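Local coordinates for 2-pyrone-4,6-dicarboxylic acid hydrolase, putative (PDB 2FFI), which probably hydrolyses the lactone ring of 2-pyrone-4,6-dicarboxylate, being a putative lactonase with a TIM-barrel fold of the amidohydrolase family, at residues A[246-249]-A[250-254]; A[97-100]-A[101-105]; A[173-176]-A[177-181]; A[221-225]-A[226-230]; A[271-274]-A[275-279]. One frame throughout, in Å; residues are numbered along the deposited sequence.

Along the chain the contacts come in the order 2, 3, 4, 1, 5. Contact 2 sits at the end of helix 95-102, contact 3 in the loop between strand 163-165 and helix 182-185, contact 4 where helix 208-225 ends and the link to strand 231-234 begins, contact 1 at the start of helix 248-258, and contact 5 at the end of helix 262-276. Contacts 3 and 4 touch through Leu177 and Ala221, contacts 4 and 5 through Ala228 and Thr272. Contacts 1 and 2, with centres 32 Å apart, lie on opposite sides of the chain's centre. All five are local, at helix ends or in loops, spread around one TIM barrel rather than gathered at one site.

Contact 1. Residues A[246-249]-A[250-254]; sequences VSFG and SAVEQ
Ser247 O takes the backbone N-H of Ala251 at 2.8 Å, the first turn of helix 248-258 closing on the residue just before it. The two serines on this turn bind each other reciprocally. Ser250 N donates to Ser247 OG at 3.2 Å, and Ser247 N donates to Ser250 OG at 2.9 Å, nearly straight at 169°. Each hydroxyl is turned in between its own backbone N and carbonyl carbon (chi1 68° for Ser247 and 82° for Ser250), which brings Ser247 OG forward to Ser250 N and Ser250 OG back to Ser247 N. Without the hydroxyl of Ser247, as with an alanine here, Ser250 N would probably lose its capping acceptor and the first turn be less firmly fixed. Further on, Phe248 O receives Val252 N at 3.0 Å and Gly249 O receives Glu253 N at 2.9 Å, both ordinary helical bonds. Beside them CG2 of Val252 approaches CD2 of the Phe248 ring at 3.9 Å, the two side chains meeting at a slant. That ring packs on Tyr45, Gln48 and Leu49 of helix 42-51 and meets the ring of His52, so the new helix starts against an earlier one. The paired serines are a capping box, with Ser247 as N-cap.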
loop_
_atom_site.group_PDB
_atom_site.type_symbol
_atom_site.label_atom_id
_atom_site.label_comp_id
_atom_site.label_asym_id
_atom_site.label_seq_id
_atom_site.Cartn_x
_atom_site.Cartn_y
_atom_site.Cartn_z
ATOM N N VAL A 246 -10.051 -0.070 15.065
ATOM C CA VAL A 246 -9.448 1.040 14.344
ATOM C C VAL A 246 -10.359 1.878 13.471
ATOM O O VAL A 246 -11.329 1.380 12.886
ATOM C CB VAL A 246 -8.303 0.523 13.447
ATOM C CG1 VAL A 246 -7.496 1.685 12.895
ATOM C CG2 VAL A 246 -7.413 -0.429 14.240
ATOM N N SER A 247 -10.019 3.161 13.388
ATOM C CA SER A 247 -10.742 4.139 12.569
ATOM C C SER A 247 -9.697 5.085 11.982
ATOM O O SER A 247 -8.556 5.127 12.437
ATOM C CB SER A 247 -11.718 4.948 13.421
ATOM O OG SER A 247 -11.026 5.804 14.325
ATOM N N PHE A 248 -10.084 5.841 10.965
ATOM C CA PHE A 248 -9.158 6.775 10.346
ATOM C C PHE A 248 -8.493 7.633 11.426
ATOM O O PHE A 248 -7.273 7.819 11.430
ATOM C CB PHE A 248 -9.896 7.667 9.346
ATOM C CG PHE A 248 -9.042 8.094 8.186
ATOM C CD1 PHE A 248 -9.184 7.502 6.934
ATOM C CD2 PHE A 248 -8.061 9.056 8.364
ATOM C CE1 PHE A 248 -8.343 7.862 5.894
ATOM C CE2 PHE A 248 -7.221 9.419 7.337
ATOM C CZ PHE A 248 -7.354 8.832 6.099
ATOM N N GLY A 249 -9.290 8.154 12.349
ATOM C CA GLY A 249 -8.719 8.953 13.417
ATOM C C GLY A 249 -7.748 8.204 14.316
ATOM O O GLY A 249 -6.686 8.734 14.648
ATOM N N SER A 250 -8.099 6.980 14.727
ATOM C CA SER A 250 -7.222 6.200 15.598
ATOM C C SER A 250 -5.951 5.839 14.843
ATOM O O SER A 250 -4.915 5.588 15.453
ATOM C CB SER A 250 -7.910 4.925 16.090
ATOM O OG SER A 250 -7.853 3.861 15.160
ATOM N N ALA A 251 -6.017 5.828 13.513
ATOM C CA ALA A 251 -4.844 5.520 12.716
ATOM C C ALA A 251 -3.908 6.737 12.686
ATOM O O ALA A 251 -2.692 6.590 12.824
ATOM C CB ALA A 251 -5.268 5.132 11.312
ATOM N N VAL A 252 -4.471 7.935 12.509
ATOM C CA VAL A 252 -3.670 9.174 12.477
ATOM C C VAL A 252 -3.009 9.397 13.851
ATOM O O VAL A 252 -1.836 9.751 13.958
ATOM C CB VAL A 252 -4.568 10.400 12.127
ATOM C CG1 VAL A 252 -3.732 11.659 12.043
ATOM C CG2 VAL A 252 -5.297 10.149 10.821
ATOM N N GLU A 253 -3.797 9.176 14.899
ATOM C CA GLU A 253 -3.347 9.298 16.279
ATOM C C GLU A 253 -2.129 8.414 16.539
ATOM O O GLU A 253 -1.264 8.769 17.337
ATOM C CB GLU A 253 -4.482 8.902 17.213
ATOM C CG GLU A 253 -5.620 9.926 17.275
ATOM C CD GLU A 253 -6.743 9.510 18.216
ATOM O OE1 GLU A 253 -6.485 8.687 19.130
ATOM O OE2 GLU A 253 -7.880 10.018 18.046
ATOM N N GLN A 254 -2.072 7.257 15.877
ATOM C CA GLN A 254 -0.931 6.359 16.020
ATOM C C GLN A 254 0.228 6.939 15.230
ATOM O O GLN A 254 1.395 6.689 15.535
ATOM C CB GLN A 254 -1.225 4.978 15.450
ATOM C CG GLN A 254 -2.120 4.078 16.252
ATOM C CD GLN A 254 -2.369 2.772 15.517
ATOM O OE1 GLN A 254 -2.860 2.777 14.388
ATOM N NE2 GLN A 254 -2.022 1.646 16.149
#

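Contact 2. Residues A[97-100]-A[101-105]; sequences TLAE and MARLG
The guanidinium of Arg103 lies with one face over the backbone of residues 99-100, with Glu100 CA 3.7 Å above its plane, toward the rim, and Ala99 O on the same face. Its outer nitrogens touch aliphatic atoms there: Arg103 NH2 comes to 3.9 Å from Glu100 CB, and NH1 to 4.1 Å from Ala99 CB. The arginine gets there because CG stands opposite its backbone N (chi1 -165°) and the chain then bends at chi3, folding the head back along the helix. The Glu100 carboxylate is turned 61° from the guanidinium plane, with OE2 4.1 Å from NH2 of Arg103, too far for a salt bridge. The C-terminal part of the helix is held by Ala102 N to Leu98 O at 2.9 Å and by Arg103 N to Ala99 O at 2.8 Å. Gly105, with positive phi, is the C-prime residue of a Schellman motif that stops the helix, Val106 N bonding to Met101 O and, weakly, Gly105 N to Ala102 O. Leu104 packs on Leu73 and Gln77 of helix 70-78. With its planes askew and its charges apart, the Glu100–Arg103 pair probably contributes a mild electrostatic attraction at the surface, while backbone bonds fix the turn.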
loop_
_atom_site.group_PDB
_atom_site.type_symbol
_atom_site.label_atom_id
_atom_site.label_comp_id
_atom_site.label_asym_id
_atom_site.label_seq_id
_atom_site.Cartn_x
_atom_site.Cartn_y
_atom_site.Cartn_z
ATOM N N THR A 97 -4.801 -2.504 -22.009
ATOM C CA THR A 97 -5.572 -2.182 -20.820
ATOM C C THR A 97 -4.751 -1.471 -19.746
ATOM O O THR A 97 -5.303 -0.663 -19.000
ATOM C CB THR A 97 -6.278 -3.427 -20.210
ATOM O OG1 THR A 97 -5.330 -4.256 -19.532
ATOM C CG2 THR A 97 -6.966 -4.216 -21.290
ATOM N N LEU A 98 -3.447 -1.754 -19.665
ATOM C CA LEU A 98 -2.600 -1.097 -18.666
ATOM C C LEU A 98 -2.492 0.406 -18.946
ATOM O O LEU A 98 -2.511 1.226 -18.029
ATOM C CB LEU A 98 -1.193 -1.709 -18.642
ATOM C CG LEU A 98 -0.983 -3.079 -17.987
ATOM C CD1 LEU A 98 -1.785 -4.118 -18.727
ATOM C CD2 LEU A 98 0.499 -3.447 -18.007
ATOM N N ALA A 99 -2.388 0.763 -20.220
ATOM C CA ALA A 99 -2.284 2.154 -20.607
ATOM C C ALA A 99 -3.562 2.856 -20.236
ATOM O O ALA A 99 -3.528 3.896 -19.587
ATOM C CB ALA A 99 -2.047 2.256 -22.090
ATOM N N GLU A 100 -4.690 2.281 -20.647
ATOM C CA GLU A 100 -6.000 2.861 -20.354
ATOM C C GLU A 100 -6.239 2.991 -18.852
ATOM O O GLU A 100 -7.029 3.828 -18.428
ATOM C CB GLU A 100 -7.115 2.027 -20.989
ATOM C CG GLU A 100 -8.510 2.615 -20.796
ATOM C CD GLU A 100 -9.463 2.239 -21.924
ATOM O OE1 GLU A 100 -9.524 1.029 -22.268
ATOM O OE2 GLU A 100 -10.156 3.147 -22.467
HETATM N N MSE A 101 -5.553 2.176 -18.052
HETATM C CA MSE A 101 -5.707 2.262 -16.616
HETATM C C MSE A 101 -4.858 3.411 -16.099
HETATM O O MSE A 101 -5.322 4.220 -15.282
HETATM C CB MSE A 101 -5.290 0.957 -15.946
HETATM C CG MSE A 101 -6.325 -0.153 -16.046
HETATM SE SE MSE A 101 -5.718 -1.814 -15.222
HETATM C CE MSE A 101 -7.358 -2.838 -15.398
ATOM N N ALA A 102 -3.618 3.491 -16.582
ATOM C CA ALA A 102 -2.707 4.552 -16.157
ATOM C C ALA A 102 -3.326 5.867 -16.562
ATOM O O ALA A 102 -3.124 6.899 -15.927
ATOM C CB ALA A 102 -1.352 4.394 -16.820
ATOM N N ARG A 103 -4.092 5.825 -17.632
ATOM C CA ARG A 103 -4.730 7.030 -18.083
ATOM C C ARG A 103 -5.829 7.373 -17.082
ATOM O O ARG A 103 -6.228 8.533 -16.957
ATOM C CB ARG A 103 -5.299 6.806 -19.478
ATOM C CG ARG A 103 -5.689 8.075 -20.222
ATOM C CD ARG A 103 -6.180 7.735 -21.624
ATOM N NE ARG A 103 -5.200 6.937 -22.369
ATOM C CZ ARG A 103 -5.493 5.815 -23.022
ATOM N NH1 ARG A 103 -4.542 5.162 -23.670
ATOM N NH2 ARG A 103 -6.733 5.337 -23.019
ATOM N N LEU A 104 -6.306 6.369 -16.353
ATOM C CA LEU A 104 -7.366 6.587 -15.367
ATOM C C LEU A 104 -6.806 7.003 -14.027
ATOM O O LEU A 104 -7.524 7.561 -13.200
ATOM C CB LEU A 104 -8.204 5.325 -15.167
ATOM C CG LEU A 104 -9.092 4.869 -16.316
ATOM C CD1 LEU A 104 -9.766 3.539 -15.962
ATOM C CD2 LEU A 104 -10.139 5.951 -16.605
ATOM N N GLY A 105 -5.530 6.722 -13.810
ATOM C CA GLY A 105 -4.926 7.091 -12.552
ATOM C C GLY A 105 -4.241 5.983 -11.774
ATOM O O GLY A 105 -3.662 6.253 -10.714
#

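Contact 3. Residues A[173-176]-A[177-181]; sequences ARRG and LGQPG
Gln179 reaches back across the loop to Gly176. Its CB is 3.8 Å from Gly176 O, and the chain then runs out extended, with CG anti to the carbonyl carbon (chi1 -81°). Gln179 CG lies 3.0 Å from Gly176 O and 3.3 Å from Arg175 CB; Gln179 CD is 3.6 Å from Arg175 CB. At the tip the amide divides its work. Gln179 NE2 donates to Gly176 O at 2.8 Å, approaching in the plane of that carbonyl, although the oxygen itself lies 19° out of the amide plane of Gln179. OE1 accepts from the backbone N of Asp172, just ahead of residues 173-176. Both ends of this buried amide therefore have backbone partners, and its flip is set by them: a donor is needed toward Gly176 and an acceptor toward Asp172. Residues 173-181 belong to the connection from strand 163-165 to helix 182-185, one of the strand-to-helix loops of the TIM barrel, and have no regular helix or strand of their own. Gly176 takes backbone angles, phi 94° among them, that would jam a CB against the preceding carbonyl oxygen. Arg175, bent at chi2 and chi3, crosses the glutamine obliquely, with Arg175 NH2 3.4 Å from Gln179 CA. Pro180 CD sits at the edge of the Arg175 guanidinium, 3.3 Å from Arg175 NH2. Leu177 and Gln179 rest on Phe214 of helix 208-225.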
loop_
_atom_site.group_PDB
_atom_site.type_symbol
_atom_site.label_atom_id
_atom_site.label_comp_id
_atom_site.label_asym_id
_atom_site.label_seq_id
_atom_site.Cartn_x
_atom_site.Cartn_y
_atom_site.Cartn_z
ATOM N N ALA A 173 5.722 -7.621 15.601
ATOM C CA ALA A 173 5.988 -6.611 16.634
ATOM C C ALA A 173 6.637 -7.188 17.891
ATOM O O ALA A 173 7.432 -6.516 18.555
ATOM C CB ALA A 173 4.704 -5.895 17.010
ATOM N N ARG A 174 6.291 -8.423 18.231
ATOM C CA ARG A 174 6.871 -9.053 19.408
ATOM C C ARG A 174 7.981 -10.012 18.989
ATOM O O ARG A 174 7.899 -11.212 19.246
ATOM C CB ARG A 174 5.783 -9.798 20.190
ATOM C CG ARG A 174 4.735 -10.521 19.339
ATOM C CD ARG A 174 3.868 -11.364 20.254
ATOM N NE ARG A 174 2.607 -11.807 19.675
ATOM C CZ ARG A 174 2.490 -12.548 18.579
ATOM N NH1 ARG A 174 3.567 -12.941 17.914
ATOM N NH2 ARG A 174 1.283 -12.911 18.156
ATOM N N ARG A 175 9.016 -9.479 18.343
ATOM C CA ARG A 175 10.127 -10.301 17.864
ATOM C C ARG A 175 11.429 -9.529 17.689
ATOM O O ARG A 175 12.507 -10.119 17.606
ATOM C CB ARG A 175 9.747 -10.958 16.538
ATOM C CG ARG A 175 9.179 -12.361 16.668
ATOM C CD ARG A 175 10.280 -13.329 17.083
ATOM N NE ARG A 175 11.348 -13.396 16.082
ATOM C CZ ARG A 175 12.649 -13.395 16.364
ATOM N NH1 ARG A 175 13.057 -13.328 17.625
ATOM N NH2 ARG A 175 13.543 -13.461 15.383
ATOM N N GLY A 176 11.327 -8.205 17.625
ATOM C CA GLY A 176 12.520 -7.391 17.469
ATOM C C GLY A 176 12.853 -7.042 16.031
ATOM O O GLY A 176 12.158 -7.450 15.102
ATOM N N LEU A 177 13.929 -6.285 15.856
ATOM C CA LEU A 177 14.374 -5.850 14.544
ATOM C C LEU A 177 15.256 -6.892 13.874
ATOM O O LEU A 177 15.462 -6.846 12.670
ATOM C CB LEU A 177 15.141 -4.527 14.658
ATOM C CG LEU A 177 14.410 -3.361 15.327
ATOM C CD1 LEU A 177 15.311 -2.143 15.359
ATOM C CD2 LEU A 177 13.133 -3.052 14.576
ATOM N N GLY A 178 15.775 -7.830 14.657
ATOM C CA GLY A 178 16.626 -8.867 14.110
ATOM C C GLY A 178 15.819 -10.049 13.627
ATOM O O GLY A 178 16.376 -11.110 13.357
ATOM N N GLN A 179 14.504 -9.869 13.533
ATOM C CA GLN A 179 13.609 -10.917 13.058
ATOM C C GLN A 179 14.199 -11.585 11.835
ATOM O O GLN A 179 15.036 -11.004 11.143
ATOM C CB GLN A 179 12.262 -10.335 12.659
ATOM C CG GLN A 179 11.317 -10.066 13.783
ATOM C CD GLN A 179 10.078 -9.369 13.301
ATOM O OE1 GLN A 179 9.402 -9.834 12.389
ATOM N NE2 GLN A 179 9.774 -8.236 13.907
ATOM N N PRO A 180 13.743 -12.806 11.533
ATOM C CA PRO A 180 14.235 -13.552 10.378
ATOM C C PRO A 180 14.068 -12.827 9.044
ATOM O O PRO A 180 14.874 -13.009 8.132
ATOM C CB PRO A 180 13.435 -14.846 10.449
ATOM C CG PRO A 180 12.147 -14.403 11.054
ATOM C CD PRO A 180 12.636 -13.530 12.180
ATOM N N GLY A 181 13.034 -12.009 8.909
ATOM C CA GLY A 181 12.858 -11.311 7.644
ATOM C C GLY A 181 13.188 -9.823 7.677
ATOM O O GLY A 181 13.680 -9.243 6.703
#

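Contact 4. Residues A[221-225]-A[226-230]; sequences ALEAH and YGAER
Leu222 O is shared by two backbone donors: Tyr226 N at 2.8 Å, with an N-H...O angle of 160°, and His225 N at 2.9 Å. Next to it Glu223 O takes Gly227 N, but at 118° that bond is weak, as the chain is already leaving the helix. Gly227 makes the exit with a positive phi. ND1 of His225 lies over one face of the Tyr226 ring, 4.1 Å above its plane and toward the rim; the two rings meet obliquely, planes 37° apart. That nitrogen is satisfied elsewhere, by the carbonyl of Leu185. Tyr226 packs on Leu185, Leu188 and Val194. With an alanine at Tyr226 the ring would be lost, which is likely to leave a gap against these three and take away what lies beneath His225 ND1. Farther along, Arg230 NH2 donates to Glu229 O at 2.6 Å, the oxygen lying in the guanidinium plane though NH2 stands well above the plane of that carbonyl, and a long salt bridge of 3.7 Å links Arg230 NH2 to Glu229 OE2. Arg230 NE binds the carbonyl of Gly192. Leu222 touches Val196 of strand 194-199, and Ala228 lies against Leu264 and Ala267, so the link from helix 208-225 to strand 231-234 lies among helices 182-185 and 262-276 and strand 194-199.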
loop_
_atom_site.group_PDB
_atom_site.type_symbol
_atom_site.label_atom_id
_atom_site.label_comp_id
_atom_site.label_asym_id
_atom_site.label_seq_id
_atom_site.Cartn_x
_atom_site.Cartn_y
_atom_site.Cartn_z
ATOM N N ALA A 221 14.836 2.602 12.066
ATOM C CA ALA A 221 15.781 1.706 11.387
ATOM C C ALA A 221 15.544 1.701 9.878
ATOM O O ALA A 221 16.479 1.726 9.078
ATOM C CB ALA A 221 15.661 0.280 11.946
ATOM N N LEU A 222 14.272 1.655 9.506
ATOM C CA LEU A 222 13.878 1.661 8.111
ATOM C C LEU A 222 14.412 2.909 7.412
ATOM O O LEU A 222 15.156 2.804 6.447
ATOM C CB LEU A 222 12.352 1.589 8.012
ATOM C CG LEU A 222 11.732 0.378 7.313
ATOM C CD1 LEU A 222 12.407 -0.906 7.746
ATOM C CD2 LEU A 222 10.248 0.345 7.623
ATOM N N GLU A 223 14.052 4.090 7.903
ATOM C CA GLU A 223 14.513 5.328 7.279
ATOM C C GLU A 223 16.019 5.447 7.251
ATOM O O GLU A 223 16.579 6.110 6.386
ATOM C CB GLU A 223 13.956 6.558 7.999
ATOM C CG GLU A 223 14.437 7.867 7.374
ATOM C CD GLU A 223 14.405 9.036 8.342
ATOM O OE1 GLU A 223 14.915 10.125 7.987
ATOM O OE2 GLU A 223 13.868 8.867 9.461
ATOM N N ALA A 224 16.679 4.818 8.212
ATOM C CA ALA A 224 18.136 4.883 8.288
ATOM C C ALA A 224 18.795 4.117 7.137
ATOM O O ALA A 224 19.924 4.422 6.757
ATOM C CB ALA A 224 18.617 4.327 9.627
ATOM N N HIS A 225 18.082 3.135 6.587
ATOM C CA HIS A 225 18.595 2.316 5.499
ATOM C C HIS A 225 17.993 2.669 4.145
ATOM O O HIS A 225 18.639 2.528 3.112
ATOM C CB HIS A 225 18.342 0.835 5.786
ATOM C CG HIS A 225 18.959 -0.079 4.772
ATOM N ND1 HIS A 225 18.394 -1.283 4.410
ATOM C CD2 HIS A 225 20.083 0.045 4.023
ATOM C CE1 HIS A 225 19.137 -1.857 3.482
ATOM N NE2 HIS A 225 20.170 -1.071 3.227
ATOM N N TYR A 226 16.747 3.118 4.142
ATOM C CA TYR A 226 16.100 3.475 2.889
ATOM C C TYR A 226 16.004 4.977 2.677
ATOM O O TYR A 226 16.170 5.459 1.553
ATOM C CB TYR A 226 14.710 2.848 2.822
ATOM C CG TYR A 226 14.762 1.365 2.601
ATOM C CD1 TYR A 226 15.315 0.844 1.441
ATOM C CD2 TYR A 226 14.263 0.485 3.550
ATOM C CE1 TYR A 226 15.368 -0.524 1.223
ATOM C CE2 TYR A 226 14.308 -0.889 3.349
ATOM C CZ TYR A 226 14.860 -1.388 2.180
ATOM O OH TYR A 226 14.864 -2.742 1.949
ATOM N N GLY A 227 15.732 5.705 3.760
ATOM C CA GLY A 227 15.616 7.150 3.684
ATOM C C GLY A 227 14.173 7.612 3.687
ATOM O O GLY A 227 13.275 6.854 3.326
ATOM N N ALA A 228 13.953 8.860 4.094
ATOM C CA ALA A 228 12.615 9.450 4.152
ATOM C C ALA A 228 11.920 9.473 2.791
ATOM O O ALA A 228 10.693 9.356 2.707
ATOM C CB ALA A 228 12.705 10.864 4.705
ATOM N N GLU A 229 12.708 9.635 1.726
ATOM C CA GLU A 229 12.167 9.675 0.366
ATOM C C GLU A 229 11.699 8.295 -0.101
ATOM O O GLU A 229 11.349 8.107 -1.265
ATOM C CB GLU A 229 13.219 10.229 -0.614
ATOM C CG GLU A 229 12.632 10.610 -1.986
ATOM C CD GLU A 229 13.637 11.238 -2.956
ATOM O OE1 GLU A 229 14.311 12.226 -2.568
ATOM O OE2 GLU A 229 13.734 10.754 -4.114
ATOM N N ARG A 230 11.687 7.335 0.817
ATOM C CA ARG A 230 11.272 5.986 0.482
ATOM C C ARG A 230 10.248 5.423 1.441
ATOM O O ARG A 230 9.821 4.284 1.291
ATOM C CB ARG A 230 12.484 5.063 0.420
ATOM C CG ARG A 230 13.344 5.304 -0.796
ATOM C CD ARG A 230 12.692 4.749 -2.029
ATOM N NE ARG A 230 13.468 5.086 -3.216
ATOM C CZ ARG A 230 13.552 6.308 -3.723
ATOM N NH1 ARG A 230 14.280 6.529 -4.802
ATOM N NH2 ARG A 230 12.899 7.310 -3.154
#

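Contact 5. Residues A[271-274]-A[275-279]; sequences DTAR and ALFGF
Arg274 sends its CG out opposite the backbone N (chi1 173°), which lays CG alongside Phe279, 3.9 Å from its CB; a bend at chi3 then swings the guanidinium back toward Asp271. Phe279, CG anti to its carbonyl carbon (chi1 -89°), turns its ring edge back to Arg274 CA and Ala273 O, with Phe279 CD2 4.1 Å from that oxygen. The guanidinium and this ring stand 75° apart, so they do not stack, and what meets is the aliphatic part of the arginine. At its far end Arg274 NH1 forms a salt bridge with Asp271 OD1 at 3.2 Å, whose hydrogen bond is weak, the carboxylate oxygen lying at the edge and in the plane of the guanidinium, while Asp271 O sits over the centre of one face. The Phe277 ring turns an edge to the same Ala273 carbonyl, whose oxygen is 3.2 Å from Phe277 CD1 and also receives Phe277 N. Ala273 CB lies 4.3 Å from Phe277 CD1. Thr272 O carries two donors, Leu276 N and Ala275 N, the second from well above the carbonyl plane. Both phenylalanines are buried: Phe277 packs on Met232 and meets the ring of His139, and Phe279 lies on Ile15 and meets His56. The end of helix 262-276 thus packs against strands 15-16 and 231-234. Phe279 N reaches back to Arg274 O at 2.9 Å and Gly278 N to Ala275 O at 2.9 Å; Gly278, with positive phi, is the C-prime residue of this Schellman motif, which closes the helix of the TIM barrel.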
loop_
_atom_site.group_PDB
_atom_site.type_symbol
_atom_site.label_atom_id
_atom_site.label_comp_id
_atom_site.label_asym_id
_atom_site.label_seq_id
_atom_site.Cartn_x
_atom_site.Cartn_y
_atom_site.Cartn_z
ATOM N N ASP A 271 5.562 14.379 0.411
ATOM C CA ASP A 271 6.714 14.266 -0.479
ATOM C C ASP A 271 6.898 12.911 -1.132
ATOM O O ASP A 271 6.770 12.799 -2.349
ATOM C CB ASP A 271 7.979 14.679 0.267
ATOM C CG ASP A 271 8.079 16.188 0.444
ATOM O OD1 ASP A 271 7.038 16.869 0.253
ATOM O OD2 ASP A 271 9.193 16.687 0.773
ATOM N N THR A 272 7.196 11.889 -0.338
ATOM C CA THR A 272 7.370 10.555 -0.884
ATOM C C THR A 272 6.197 10.084 -1.734
ATOM O O THR A 272 6.353 9.849 -2.922
ATOM C CB THR A 272 7.602 9.532 0.229
ATOM O OG1 THR A 272 8.744 9.922 0.997
ATOM C CG2 THR A 272 7.874 8.158 -0.353
ATOM N N ALA A 273 5.018 9.943 -1.147
ATOM C CA ALA A 273 3.900 9.469 -1.937
ATOM C C ALA A 273 3.679 10.331 -3.167
ATOM O O ALA A 273 3.281 9.825 -4.215
ATOM C CB ALA A 273 2.643 9.422 -1.101
ATOM N N ARG A 274 3.936 11.633 -3.053
ATOM C CA ARG A 274 3.746 12.551 -4.187
ATOM C C ARG A 274 4.651 12.230 -5.380
ATOM O O ARG A 274 4.304 12.502 -6.526
ATOM C CB ARG A 274 3.987 13.996 -3.744
ATOM C CG ARG A 274 3.982 15.020 -4.875
ATOM C CD ARG A 274 4.040 16.415 -4.309
ATOM N NE ARG A 274 5.187 16.551 -3.412
ATOM C CZ ARG A 274 6.446 16.404 -3.804
ATOM N NH1 ARG A 274 7.435 16.536 -2.932
ATOM N NH2 ARG A 274 6.712 16.131 -5.076
ATOM N N ALA A 275 5.816 11.661 -5.105
ATOM C CA ALA A 275 6.736 11.302 -6.169
ATOM C C ALA A 275 6.306 9.982 -6.816
ATOM O O ALA A 275 5.990 9.945 -8.004
ATOM C CB ALA A 275 8.150 11.193 -5.626
ATOM N N LEU A 276 6.274 8.911 -6.028
ATOM C CA LEU A 276 5.897 7.586 -6.522
ATOM C C LEU A 276 4.593 7.553 -7.309
ATOM O O LEU A 276 4.486 6.856 -8.317
ATOM C CB LEU A 276 5.791 6.600 -5.357
ATOM C CG LEU A 276 5.786 5.120 -5.727
ATOM C CD1 LEU A 276 7.176 4.771 -6.227
ATOM C CD2 LEU A 276 5.405 4.265 -4.529
ATOM N N PHE A 277 3.593 8.293 -6.848
ATOM C CA PHE A 277 2.303 8.300 -7.536
ATOM C C PHE A 277 2.125 9.508 -8.426
ATOM O O PHE A 277 1.043 9.738 -8.944
ATOM C CB PHE A 277 1.138 8.235 -6.535
ATOM C CG PHE A 277 1.135 6.997 -5.702
ATOM C CD1 PHE A 277 1.864 6.946 -4.526
ATOM C CD2 PHE A 277 0.462 5.857 -6.128
ATOM C CE1 PHE A 277 1.933 5.780 -3.786
ATOM C CE2 PHE A 277 0.523 4.680 -5.394
ATOM C CZ PHE A 277 1.261 4.641 -4.220
ATOM N N GLY A 278 3.185 10.281 -8.601
ATOM C CA GLY A 278 3.077 11.453 -9.446
ATOM C C GLY A 278 1.873 12.342 -9.171
ATOM O O GLY A 278 0.917 12.371 -9.956
ATOM N N PHE A 279 1.914 13.062 -8.053
ATOM C CA PHE A 279 0.844 13.974 -7.690
ATOM C C PHE A 279 1.280 15.391 -8.021
ATOM O O PHE A 279 0.981 16.335 -7.303
ATOM C CB PHE A 279 0.517 13.850 -6.209
ATOM C CG PHE A 279 -0.520 12.817 -5.916
ATOM C CD1 PHE A 279 -1.830 12.994 -6.332
ATOM C CD2 PHE A 279 -0.194 11.665 -5.229
ATOM C CE1 PHE A 279 -2.798 12.033 -6.065
ATOM C CE2 PHE A 279 -1.158 10.700 -4.958
ATOM C CZ PHE A 279 -2.457 10.887 -5.375
#